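Side-chain contacts in 3-dehydroshikimate dehydratase (PDB 5HMQ), which catalyses the metal-dependent dehydration of 3-dehydroshikimate to protocatechuate, an intermediate shared by quinate and shikimate degradation: residues E21-A24 against G30-I33; N145-V150 against F169-L174; I341-N346 against I524-D529. All coordinates share one frame; numbering follows the deposited sequence.

Contact 1. Residues E21-A24 against G30-I33; sequences EAIA and GVEI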
# COMPACT_ATOMS: atom_id res chain seq x y z
N GLU C 21 -0.25 -11.91 -17.13
CA GLU C 21 0.79 -12.81 -16.64
C GLU C 21 0.57 -13.17 -15.18
O GLU C 21 0.72 -14.33 -14.80
CB GLU C 21 2.18 -12.22 -16.85
CG GLU C 21 2.59 -12.19 -18.32
CD GLU C 21 3.88 -11.40 -18.53
OE1 GLU C 21 4.52 -11.03 -17.53
OE2 GLU C 21 4.27 -11.21 -19.69
N ALA C 22 0.20 -12.19 -14.35
CA ALA C 22 -0.08 -12.48 -12.95
C ALA C 22 -1.28 -13.42 -12.80
O ALA C 22 -1.27 -14.34 -11.97
CB ALA C 22 -0.32 -11.18 -12.18
N ILE C 23 -2.32 -13.21 -13.61
CA ILE C 23 -3.51 -14.06 -13.54
C ILE C 23 -3.14 -15.50 -13.88
O ILE C 23 -3.55 -16.44 -13.19
CB ILE C 23 -4.60 -13.52 -14.48
CG1 ILE C 23 -5.16 -12.20 -13.94
CG2 ILE C 23 -5.71 -14.53 -14.66
CD1 ILE C 23 -6.02 -11.45 -14.93
N ALA C 24 -2.35 -15.69 -14.94
CA ALA C 24 -1.92 -17.04 -15.31
C ALA C 24 -0.99 -17.64 -14.26
O ALA C 24 -1.13 -18.81 -13.90
CB ALA C 24 -1.25 -17.03 -16.68
N GLY C 30 -9.21 -18.53 -16.47
CA GLY C 30 -9.80 -17.55 -17.35
C GLY C 30 -9.64 -16.14 -16.81
O GLY C 30 -9.11 -15.92 -15.72
N VAL C 31 -10.09 -15.18 -17.62
CA VAL C 31 -9.99 -13.77 -17.27
C VAL C 31 -11.17 -13.03 -17.91
O VAL C 31 -11.53 -13.30 -19.06
CB VAL C 31 -8.64 -13.17 -17.72
CG1 VAL C 31 -8.37 -13.48 -19.19
CG2 VAL C 31 -8.62 -11.67 -17.49
N GLU C 32 -11.76 -12.11 -17.15
CA GLU C 32 -12.70 -11.15 -17.71
C GLU C 32 -11.91 -9.94 -18.18
O GLU C 32 -11.18 -9.33 -17.40
CB GLU C 32 -13.77 -10.72 -16.70
CG GLU C 32 -14.16 -11.75 -15.65
CD GLU C 32 -15.17 -11.19 -14.66
OE1 GLU C 32 -15.78 -10.13 -14.95
OE2 GLU C 32 -15.37 -11.79 -13.58
N ILE C 33 -12.04 -9.60 -19.46
CA ILE C 33 -11.38 -8.42 -20.01
C ILE C 33 -12.27 -7.21 -19.73
O ILE C 33 -13.36 -7.08 -20.30
CB ILE C 33 -11.10 -8.57 -21.51
CG1 ILE C 33 -10.04 -9.65 -21.74
CG2 ILE C 33 -10.63 -7.25 -22.10
CD1 ILE C 33 -8.65 -9.26 -21.27

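Contact 2. Residues N145-V150 against F169-L174; sequences NTYQQV and FHTLSL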
# COMPACT_ATOMS: atom_id res chain seq x y z
N ASN C 145 -32.79 -4.14 -10.44
CA ASN C 145 -31.70 -4.11 -9.48
C ASN C 145 -31.60 -5.38 -8.64
O ASN C 145 -30.88 -5.38 -7.64
CB ASN C 145 -31.84 -2.89 -8.56
CG ASN C 145 -32.96 -3.05 -7.54
OD1 ASN C 145 -34.02 -3.59 -7.85
ND2 ASN C 145 -32.73 -2.56 -6.33
N THR C 146 -32.28 -6.46 -9.02
CA THR C 146 -32.19 -7.73 -8.32
C THR C 146 -32.06 -8.85 -9.34
O THR C 146 -32.44 -8.70 -10.50
CB THR C 146 -33.42 -8.00 -7.43
OG1 THR C 146 -34.60 -8.05 -8.24
CG2 THR C 146 -33.58 -6.90 -6.39
N TYR C 147 -31.52 -9.99 -8.89
CA TYR C 147 -31.41 -11.13 -9.79
C TYR C 147 -32.78 -11.70 -10.14
O TYR C 147 -32.96 -12.27 -11.22
CB TYR C 147 -30.52 -12.22 -9.19
CG TYR C 147 -31.18 -13.06 -8.11
CD1 TYR C 147 -31.90 -14.20 -8.45
CD2 TYR C 147 -31.06 -12.72 -6.77
CE1 TYR C 147 -32.50 -14.97 -7.47
CE2 TYR C 147 -31.66 -13.50 -5.79
CZ TYR C 147 -32.38 -14.62 -6.15
OH TYR C 147 -32.97 -15.39 -5.17
N GLN C 148 -33.75 -11.57 -9.23
CA GLN C 148 -35.10 -12.06 -9.51
C GLN C 148 -35.71 -11.35 -10.71
O GLN C 148 -36.31 -11.99 -11.58
CB GLN C 148 -35.99 -11.89 -8.28
CG GLN C 148 -35.57 -12.71 -7.07
CD GLN C 148 -34.59 -11.97 -6.18
OE1 GLN C 148 -33.85 -11.10 -6.64
NE2 GLN C 148 -34.59 -12.30 -4.90
N GLN C 149 -35.55 -10.03 -10.78
CA GLN C 149 -36.04 -9.28 -11.94
C GLN C 149 -35.29 -9.67 -13.21
O GLN C 149 -35.88 -9.74 -14.29
CB GLN C 149 -35.93 -7.78 -11.70
CG GLN C 149 -36.83 -7.26 -10.59
CD GLN C 149 -36.45 -5.86 -10.15
OE1 GLN C 149 -35.40 -5.65 -9.55
NE2 GLN C 149 -37.31 -4.89 -10.45
N VAL C 150 -33.98 -9.91 -13.09
CA VAL C 150 -33.19 -10.33 -14.24
C VAL C 150 -33.74 -11.64 -14.80
O VAL C 150 -33.98 -11.77 -16.00
CB VAL C 150 -31.71 -10.46 -13.86
CG1 VAL C 150 -30.96 -11.29 -14.90
CG2 VAL C 150 -31.09 -9.09 -13.74
N PHE C 169 -22.03 -9.34 -4.73
CA PHE C 169 -22.16 -8.06 -4.04
C PHE C 169 -23.51 -7.42 -4.34
O PHE C 169 -24.19 -6.94 -3.43
CB PHE C 169 -21.03 -7.11 -4.42
CG PHE C 169 -21.12 -5.78 -3.72
CD1 PHE C 169 -21.92 -4.76 -4.22
CD2 PHE C 169 -20.43 -5.57 -2.53
CE1 PHE C 169 -22.03 -3.56 -3.55
CE2 PHE C 169 -20.53 -4.36 -1.87
CZ PHE C 169 -21.33 -3.35 -2.38
N HIS C 170 -23.90 -7.37 -5.62
CA HIS C 170 -25.14 -6.70 -5.98
C HIS C 170 -26.34 -7.35 -5.31
O HIS C 170 -27.33 -6.67 -5.00
CB HIS C 170 -25.32 -6.71 -7.50
CG HIS C 170 -24.37 -5.81 -8.23
ND1 HIS C 170 -24.26 -4.46 -7.95
CD2 HIS C 170 -23.48 -6.07 -9.21
CE1 HIS C 170 -23.34 -3.93 -8.74
NE2 HIS C 170 -22.85 -4.88 -9.52
N THR C 171 -26.28 -8.66 -5.06
CA THR C 171 -27.38 -9.34 -4.38
C THR C 171 -27.31 -9.15 -2.87
O THR C 171 -28.31 -8.78 -2.24
CB THR C 171 -27.36 -10.83 -4.73
OG1 THR C 171 -27.63 -10.99 -6.13
CG2 THR C 171 -28.42 -11.58 -3.93
N LEU C 172 -26.15 -9.39 -2.27
CA LEU C 172 -26.04 -9.37 -0.81
C LEU C 172 -25.96 -7.96 -0.23
O LEU C 172 -26.30 -7.77 0.94
CB LEU C 172 -24.83 -10.19 -0.36
CG LEU C 172 -24.90 -11.68 -0.68
CD1 LEU C 172 -23.72 -12.43 -0.08
CD2 LEU C 172 -26.21 -12.28 -0.20
N SER C 173 -25.54 -6.96 -1.02
CA SER C 173 -25.52 -5.59 -0.50
C SER C 173 -26.92 -5.06 -0.25
O SER C 173 -27.12 -4.21 0.62
CB SER C 173 -24.78 -4.67 -1.47
OG SER C 173 -25.46 -4.58 -2.71
N LEU C 174 -27.90 -5.54 -1.01
CA LEU C 174 -29.30 -5.23 -0.79
C LEU C 174 -29.98 -6.21 0.16
O LEU C 174 -31.21 -6.19 0.28
CB LEU C 174 -30.05 -5.20 -2.12
CG LEU C 174 -29.49 -4.25 -3.18
CD1 LEU C 174 -30.07 -4.58 -4.54
CD2 LEU C 174 -29.82 -2.81 -2.82
O HOH W 1 -29.13 -7.13 -7.08
O HOH W 2 -29.85 -9.59 -6.58

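Contact 3. Residues I341-N346 against I524-D529; sequences INIVLN and IAFDCD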
# COMPACT_ATOMS: atom_id res chain seq x y z
N ILE C 341 3.62 -20.80 29.27
CA ILE C 341 4.20 -19.84 28.35
C ILE C 341 5.68 -20.15 28.18
O ILE C 341 6.43 -20.20 29.17
CB ILE C 341 4.00 -18.40 28.84
CG1 ILE C 341 2.56 -18.19 29.30
CG2 ILE C 341 4.36 -17.40 27.75
CD1 ILE C 341 2.39 -17.06 30.30
N ASN C 342 6.11 -20.36 26.94
CA ASN C 342 7.52 -20.54 26.60
C ASN C 342 7.94 -19.42 25.66
O ASN C 342 7.26 -19.17 24.66
CB ASN C 342 7.76 -21.91 25.96
CG ASN C 342 7.39 -23.05 26.88
OD1 ASN C 342 8.06 -23.29 27.89
ND2 ASN C 342 6.32 -23.76 26.54
N ILE C 343 9.03 -18.75 25.98
CA ILE C 343 9.53 -17.63 25.18
C ILE C 343 11.00 -17.88 24.87
O ILE C 343 11.80 -18.12 25.78
CB ILE C 343 9.34 -16.28 25.89
CG1 ILE C 343 7.85 -15.96 26.01
CG2 ILE C 343 10.06 -15.18 25.13
CD1 ILE C 343 7.56 -14.70 26.78
N VAL C 344 11.35 -17.83 23.59
CA VAL C 344 12.71 -18.10 23.12
C VAL C 344 13.32 -16.78 22.67
O VAL C 344 12.78 -16.11 21.78
CB VAL C 344 12.70 -19.13 21.97
CG1 VAL C 344 14.12 -19.37 21.47
CG2 VAL C 344 12.00 -20.42 22.40
N LEU C 345 14.45 -16.40 23.28
CA LEU C 345 15.18 -15.20 22.90
C LEU C 345 16.34 -15.61 22.00
O LEU C 345 17.32 -16.21 22.46
CB LEU C 345 15.68 -14.45 24.13
CG LEU C 345 14.63 -14.00 25.15
CD1 LEU C 345 15.28 -13.16 26.24
CD2 LEU C 345 13.51 -13.23 24.46
N ASN C 346 16.22 -15.30 20.71
CA ASN C 346 17.17 -15.75 19.69
C ASN C 346 18.12 -14.59 19.39
O ASN C 346 17.76 -13.63 18.71
CB ASN C 346 16.42 -16.22 18.45
CG ASN C 346 17.34 -16.78 17.38
OD1 ASN C 346 18.56 -16.83 17.54
ND2 ASN C 346 16.75 -17.23 16.28
N ILE C 524 1.13 -8.66 23.64
CA ILE C 524 0.96 -10.05 24.04
C ILE C 524 0.27 -10.07 25.40
O ILE C 524 0.69 -9.35 26.32
CB ILE C 524 2.31 -10.80 24.09
CG1 ILE C 524 3.03 -10.69 22.75
CG2 ILE C 524 2.10 -12.26 24.47
CD1 ILE C 524 4.53 -10.82 22.85
N ALA C 525 -0.77 -10.87 25.53
CA ALA C 525 -1.61 -10.88 26.72
C ALA C 525 -1.51 -12.23 27.42
O ALA C 525 -1.73 -13.28 26.80
CB ALA C 525 -3.07 -10.59 26.36
N PHE C 526 -1.17 -12.19 28.70
CA PHE C 526 -1.12 -13.37 29.55
C PHE C 526 -2.26 -13.32 30.56
O PHE C 526 -2.62 -12.24 31.04
CB PHE C 526 0.22 -13.48 30.28
CG PHE C 526 1.41 -13.23 29.40
CD1 PHE C 526 1.79 -14.16 28.45
CD2 PHE C 526 2.17 -12.08 29.55
CE1 PHE C 526 2.90 -13.94 27.65
CE2 PHE C 526 3.28 -11.86 28.75
CZ PHE C 526 3.64 -12.79 27.80
N ASP C 527 -2.81 -14.48 30.90
CA ASP C 527 -3.88 -14.54 31.88
C ASP C 527 -3.33 -15.04 33.22
O ASP C 527 -2.23 -15.59 33.30
CB ASP C 527 -5.03 -15.43 31.40
CG ASP C 527 -4.67 -16.91 31.35
OD1 ASP C 527 -3.47 -17.26 31.39
OD2 ASP C 527 -5.61 -17.74 31.26
N CYS C 528 -4.12 -14.84 34.27
CA CYS C 528 -3.74 -15.25 35.61
C CYS C 528 -5.00 -15.48 36.42
O CYS C 528 -6.11 -15.16 35.98
CB CYS C 528 -2.85 -14.21 36.29
SG CYS C 528 -3.68 -12.64 36.63
N ASP C 529 -4.83 -16.05 37.61
CA ASP C 529 -5.97 -16.30 38.49
C ASP C 529 -6.33 -15.07 39.31
O ASP C 529 -7.51 -14.81 39.55
CB ASP C 529 -5.68 -17.49 39.41
CG ASP C 529 -5.56 -18.79 38.65
OD1 ASP C 529 -6.22 -18.94 37.60
OD2 ASP C 529 -4.79 -19.67 39.10

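Contact 1. Residues E21-A24 against G30-I33
Ile23, on the inner side of helix 16-25, meets Val31 and Gly30 at the start of strand 30-34 through its two branches. The longer branch does the side-chain work: CG1 stands beside the backbone N (chi1 -70°) and the chain then runs on extended (chi2 168°), which carries the terminal methyl out to the strand, where Ile23 CD1 lies 3.7 Å from Val31 CG2. The shorter branch touches backbone instead, Ile23 CG2 lying 3.8 Å from the carbonyl oxygen Gly30 O. Val31 also points at the helix. The two side chains cross at about a right angle and meet through one methyl each. Ile7 and Phe28 pack on Ile23 too, placing it in the apolar layer between helix and sheet of the beta-alpha-beta unit 6-8, 16-25, 30-34 in the TIM barrel. Next along the strand, Glu32 points away from the helix, where its carboxylate is hydrogen-bonded to Gln63, Ser239 and the metal ligand Gln193. With buried methyl groups as its side-chain partners, the contact is held by dispersion and exclusion of water, with little directional preference.

Contact 2. Residues N145-V150 against F169-L174
The start of helix 147-157 faces the short helix 168-172, which directly follows the strand carrying the metal ligand Asp167, and Tyr147 and Thr171 meet between them. Tyr147 CD2 lies 3.9 Å from Thr171 OG1, with Thr171 CG2 almost as near, so both branches of the threonine converge obliquely on this one ring carbon. The tyrosine CG sits between its backbone N and carbonyl carbon (chi1 78°), a torsion that sets the ring beside Thr171, and the Tyr147 hydroxyl is hydrogen-bonded to Asp177 O.

A water bridges the two segments. It accepts from Tyr147 N at 2.9 Å and is also hydrogen-bonded to Thr171 OG1, giving a partner to an amide in the first turn of the helix. Leu174 also reaches across with its CD1 methyl, 3.3 Å from Asn145 O.

In the TIM barrel this pairing joins the N-terminal end of one outer helix to the short helix that follows strand 162-167, on the side of the barrel where the metal is bound; the side chain of Thr171 is about 10 Å from the magnesium ion. Thr146 is the N-cap of helix 147-157, its OG1 accepting a weak bond from Gln149 N. The same hydroxyl donates to Gln149 OE1 at 2.8 Å, while Asn145 N reaches that oxygen from the opposite face of the amide plane (N-H...O angle 168°), so the two donors restrain the glutamine side chain. On the facing segment, Ser173 OG turns back to Phe169 O at 2.8 Å, sharing this acceptor with its own backbone N.

Contact 3. Residues I341-N346 against I524-D529
Ile341 lies obliquely against the ring of Phe526, touching one of its sides with both branches. The closest approach is between Ile341 CD1 and Phe526 CD1, 3.5 Å apart, and the same methyl stays near the ring's CG. Further along that side, Ile341 CG2 comes within 3.8 Å of Phe526 CE1. The isoleucine thus follows the ring from its root to its middle. Its longer branch lies beside the backbone N (chi1 -46°) and continues extended, which brings CD1 level with the base of the phenylalanine.

Ile343, two residues on and pointing the same way from its strand, reaches the far end of the ring: its CD1 lies 4.5 Å from Phe526 CZ, a looser approach. The alternation of side chains along strand 341-346 is what presents these two isoleucines together to a single aromatic ring.

The strands belong to different sheets. Strand 341-346 is part of the first vicinal oxygen chelate (VOC) domain and strand 520-528 part of the second, so the ring bridges the two halves of the hydroxyphenylpyruvate dioxygenase-like region. Leu440 and Ile443 of strand 440-450 also pack on Ile341, while Phe303 of the first sheet touches both Ile343 and Ile524, extending the apolar interface. Strand 520-528 also carries the magnesium ligand His523, and the side chain of Phe526 lies about 7 Å from that of another ligand, Glu601. Ala525, the neighbour of Phe526 in the strand, packs on Glu601 and His445, both magnesium ligands.

From the N terminus, contact 1 closes first, a short loop of five residues between helix 16-25 and strand 30-34 at the beginning of the TIM barrel. Contact 2 follows in the same domain and closes a longer loop of 18 residues, running through helix 147-157 and strand 162-167 to helix 168-172; its centre is about 26 Å from that of contact 1. Contact 3 then spans 177 residues and joins the two VOC sheets of the C-terminal region, on the opposite side of the chain's centre from the other two. The three loops are in series, without nesting or crossing, and each contact keeps both its segments within the barrel or within the dioxygenase-like region.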